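Cpftsy (Physcomitrella patens, PDB 4AK9) is the chloroplast form of the signal recognition particle receptor, an SRP-type GTPase that probably takes part in delivering proteins to the thylakoid membrane. Local coordinates at residues M120-V124 with D206-L211; M218-R222 with F258-I262. All coordinates share one frame; numbering follows the deposited sequence.

Contact 1: M120-V124 with D206-L211; sequences MIVGV and DTSGRL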
# COMPACT_ATOMS: atom_id res chain seq x y z
N MET A 120 -20.84 10.29 16.44
CA MET A 120 -21.20 10.06 15.05
C MET A 120 -20.18 9.13 14.40
O MET A 120 -18.98 9.31 14.56
CB MET A 120 -21.30 11.37 14.27
CG MET A 120 -22.47 12.24 14.68
SD MET A 120 -22.36 13.85 13.85
CE MET A 120 -22.86 13.50 12.17
N ILE A 121 -20.67 8.10 13.72
CA ILE A 121 -19.79 7.14 13.06
C ILE A 121 -19.86 7.46 11.57
O ILE A 121 -20.95 7.52 10.96
CB ILE A 121 -20.27 5.69 13.29
CG1 ILE A 121 -20.33 5.32 14.77
CG2 ILE A 121 -19.49 4.67 12.41
CD1 ILE A 121 -19.22 5.82 15.66
N VAL A 122 -18.71 7.73 10.95
CA VAL A 122 -18.71 8.08 9.53
C VAL A 122 -17.76 7.19 8.72
O VAL A 122 -16.93 6.48 9.30
CB VAL A 122 -18.31 9.57 9.31
CG1 VAL A 122 -19.27 10.50 10.06
CG2 VAL A 122 -16.89 9.79 9.81
N GLY A 123 -17.88 7.24 7.41
CA GLY A 123 -17.02 6.42 6.55
C GLY A 123 -17.71 5.88 5.32
O GLY A 123 -18.89 6.12 5.09
N VAL A 124 -16.96 5.13 4.51
CA VAL A 124 -17.49 4.76 3.20
C VAL A 124 -18.33 3.51 3.22
O VAL A 124 -19.25 3.36 2.42
CB VAL A 124 -16.36 4.58 2.15
CG1 VAL A 124 -15.29 5.63 2.33
CG2 VAL A 124 -15.75 3.19 2.23
N ASP A 206 -25.37 6.41 13.08
CA ASP A 206 -24.87 5.99 11.77
C ASP A 206 -25.10 7.13 10.80
O ASP A 206 -25.99 7.96 11.01
CB ASP A 206 -25.59 4.74 11.29
CG ASP A 206 -24.83 4.02 10.17
OD1 ASP A 206 -23.68 4.43 9.85
OD2 ASP A 206 -25.39 3.03 9.64
N THR A 207 -24.30 7.20 9.74
CA THR A 207 -24.44 8.26 8.74
C THR A 207 -24.23 7.67 7.35
O THR A 207 -23.64 6.58 7.21
CB THR A 207 -23.37 9.38 8.91
OG1 THR A 207 -22.05 8.80 8.86
CG2 THR A 207 -23.55 10.10 10.24
N SER A 208 -24.70 8.37 6.33
CA SER A 208 -24.49 7.88 4.97
C SER A 208 -23.08 8.24 4.51
O SER A 208 -22.50 9.25 4.95
CB SER A 208 -25.52 8.46 4.01
OG SER A 208 -26.83 8.18 4.48
N GLY A 209 -22.49 7.42 3.65
CA GLY A 209 -21.18 7.76 3.10
C GLY A 209 -20.87 6.88 1.92
O GLY A 209 -21.40 5.76 1.82
N ARG A 210 -20.05 7.39 1.00
CA ARG A 210 -19.60 6.64 -0.15
C ARG A 210 -18.07 6.70 -0.24
O ARG A 210 -17.43 7.51 0.42
CB ARG A 210 -20.19 7.22 -1.43
CG ARG A 210 -21.72 7.22 -1.46
CD ARG A 210 -22.29 5.91 -2.03
NE ARG A 210 -21.77 5.53 -3.35
CZ ARG A 210 -21.72 6.30 -4.45
NH1 ARG A 210 -22.16 7.56 -4.43
NH2 ARG A 210 -21.22 5.80 -5.58
N LEU A 211 -17.52 5.87 -1.11
CA LEU A 211 -16.08 5.86 -1.33
C LEU A 211 -15.60 7.18 -1.88
O LEU A 211 -14.56 7.69 -1.48
CB LEU A 211 -15.74 4.74 -2.29
CG LEU A 211 -14.25 4.56 -2.53
CD1 LEU A 211 -13.51 4.40 -1.21
CD2 LEU A 211 -14.12 3.32 -3.41
O HOH W 1 -20.24 8.73 6.58
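T207 turns its side chain onto the end of strand 117-123, and its two branches do different work. OG1 gives its proton to the carbonyl O of I121, 2.7 Å away, coming in 19° from the carbonyl plane. A chi1 of 57° sets OG1 between the backbone N and the carbonyl carbon of T207 and brings CG2 up to M120. There the M120 chain, bent at chi3, lays its CE 4.0 Å from T207 CG2, the two side chains crossing at about a right angle. V122 slants across T207, with CG1 3.5 Å from T207 OG1. A water joins the two segments. It accepts from G123 N and donates to T207 OG1 and to S208 O.

In this P-loop GTPase fold, 120-124 runs from the first strand into what is probably the Walker A loop. Segment 206-211, with its DTSGR sequence, follows the neighbouring parallel strand 202-205. K129, from helix 126-142, donates to both G123 O and T207 O.

Beyond T207 the backbones draw close. G209 CA makes a CA-H...O contact of 3.4 Å with G123 O, and a side chain at G209 would run into that oxygen. V124 lays CG1 over the R210 backbone, 3.4 Å from R210 O, and reaches L211 CD1 at 4.1 Å. The R210 guanidinium turns elsewhere, to a salt bridge with D50 of the second subunit.

Contact 2: M218-R222 with F258-I262; sequences MEELR and FNQVI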
# COMPACT_ATOMS: atom_id res chain seq x y z
N MET A 218 -21.72 15.33 0.65
CA MET A 218 -20.93 16.18 1.54
C MET A 218 -21.87 17.07 2.32
O MET A 218 -21.74 17.23 3.54
CB MET A 218 -19.95 17.05 0.76
CG MET A 218 -19.24 18.07 1.64
SD MET A 218 -18.41 19.41 0.73
CE MET A 218 -17.47 18.43 -0.45
N GLU A 219 -22.83 17.63 1.60
CA GLU A 219 -23.73 18.57 2.22
C GLU A 219 -24.63 17.88 3.22
O GLU A 219 -24.93 18.45 4.27
CB GLU A 219 -24.53 19.32 1.16
CG GLU A 219 -25.28 20.51 1.74
CD GLU A 219 -24.45 21.30 2.77
OE1 GLU A 219 -23.29 21.68 2.45
OE2 GLU A 219 -24.96 21.54 3.90
N GLU A 220 -25.04 16.66 2.90
CA GLU A 220 -25.86 15.86 3.80
C GLU A 220 -25.15 15.53 5.12
O GLU A 220 -25.75 15.60 6.20
CB GLU A 220 -26.33 14.58 3.10
CG GLU A 220 -27.18 13.66 3.99
CD GLU A 220 -27.52 12.33 3.33
OE1 GLU A 220 -27.99 12.34 2.16
OE2 GLU A 220 -27.32 11.27 3.98
N LEU A 221 -23.88 15.16 5.04
CA LEU A 221 -23.15 14.86 6.26
C LEU A 221 -22.99 16.12 7.11
O LEU A 221 -23.14 16.06 8.35
CB LEU A 221 -21.78 14.24 5.92
CG LEU A 221 -20.86 13.80 7.07
CD1 LEU A 221 -21.58 12.99 8.19
CD2 LEU A 221 -19.69 12.99 6.45
N ARG A 222 -22.67 17.24 6.48
CA ARG A 222 -22.52 18.48 7.24
C ARG A 222 -23.85 18.87 7.87
O ARG A 222 -23.90 19.37 9.01
CB ARG A 222 -22.03 19.60 6.34
CG ARG A 222 -20.64 19.37 5.82
CD ARG A 222 -20.08 20.61 5.16
NE ARG A 222 -18.62 20.56 5.12
CZ ARG A 222 -17.91 20.85 4.04
NH1 ARG A 222 -18.59 21.16 2.95
NH2 ARG A 222 -16.57 20.84 4.03
N PHE A 258 -12.75 12.63 4.03
CA PHE A 258 -13.75 12.76 5.10
C PHE A 258 -13.41 13.87 6.08
O PHE A 258 -14.29 14.58 6.56
CB PHE A 258 -13.99 11.42 5.83
CG PHE A 258 -15.06 10.58 5.19
CD1 PHE A 258 -14.78 9.79 4.07
CD2 PHE A 258 -16.36 10.61 5.67
CE1 PHE A 258 -15.76 9.03 3.46
CE2 PHE A 258 -17.36 9.85 5.05
CZ PHE A 258 -17.06 9.06 3.95
N ASN A 259 -12.13 14.05 6.40
CA ASN A 259 -11.78 15.06 7.38
C ASN A 259 -11.95 16.48 6.82
O ASN A 259 -12.06 17.44 7.56
CB ASN A 259 -10.35 14.84 7.89
CG ASN A 259 -9.95 15.82 9.00
OD1 ASN A 259 -10.58 15.91 10.07
ND2 ASN A 259 -8.84 16.53 8.76
N GLN A 260 -11.96 16.61 5.51
CA GLN A 260 -12.29 17.90 4.92
C GLN A 260 -13.79 18.20 5.04
O GLN A 260 -14.17 19.37 5.14
CB GLN A 260 -11.90 17.95 3.45
CG GLN A 260 -10.45 18.37 3.22
CD GLN A 260 -10.10 18.36 1.75
OE1 GLN A 260 -10.15 17.32 1.10
NE2 GLN A 260 -9.76 19.54 1.21
N VAL A 261 -14.62 17.15 4.99
CA VAL A 261 -16.08 17.31 5.17
C VAL A 261 -16.49 17.61 6.63
O VAL A 261 -17.29 18.54 6.88
CB VAL A 261 -16.86 16.09 4.64
CG1 VAL A 261 -18.36 16.25 4.87
CG2 VAL A 261 -16.57 15.87 3.15
N ILE A 262 -15.94 16.86 7.59
CA ILE A 262 -16.34 16.92 8.98
C ILE A 262 -15.13 16.73 9.88
O ILE A 262 -14.18 16.01 9.52
CB ILE A 262 -17.48 15.83 9.26
CG1 ILE A 262 -18.02 15.96 10.69
CG2 ILE A 262 -16.97 14.40 8.98
CD1 ILE A 262 -19.31 15.08 10.91
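The last turn of helix 251-261 lies beside the start of helix 215-231, with the M218 and V261 CA atoms 6.2 Å apart and those of R222 and I262 6.6 Å apart. Both helices pack on the same face of the mostly parallel sheet of this SRP-type GTPase domain, and strand 238-244 runs between them in sequence.

V261 is the centre of the contact. Its CG1, anti to the backbone N (chi1 179°), points into the neighbouring helix, 3.8 Å from M218 O and 3.9 Å from L221 CD2. Its CG2 meets M218 CG. L221 faces the other helix more directly. Its CD2 fits among V261, F258 and I262, and lies 4.0 Å from I262 CG2. The same methyl approaches the F258 ring obliquely, 4.2 Å from CE2. L221 and I262 cross at about a right angle, and their CD1 atoms also meet. Below this apolar patch, L221 rests on V122 and I262 on M120, both of strand 117-123.

R222 closes the more exposed side. Its chain passes over V261, with CG 4.0 Å from V261 CG1. Extended from CG to NE, it carries the guanidinium to the C-terminal end of helix 251-261, where I262 has already left helical geometry. Positive charge here would suit the negative end of the helix dipole. NH2 bonds weakly to Q260 O, which lies at the guanidinium edge, and NE donates to V261 O. An alanine in place of R222 would probably leave both carbonyls without this donor group and uncover one flank of V261. The NE bond spans 3.0 Å and uses a lone pair of V261 O in the carbonyl plane, while that oxygen sits 29° out of the guanidinium plane.

Overall arrangement
Contact 1 is buried in the GTPase domain, at the strand ends. Contact 2 is only partly buried and lies between two helices on one face of the sheet. Their centres are 10 Å apart. They follow each other along the chain and use different elements, but they touch. The F258 ring of contact 2 packs against G123, V124 and the carbonyl of R210. On the other flank, S208 OG makes a weak hydrogen bond to E220 OE2. Contact 1 mixes methyl packing with backbone oxygens, one hydroxyl and a bound water. Contact 2 is mostly aliphatic, with an arginine at its rim. The second subunit reaches contact 1 but not contact 2.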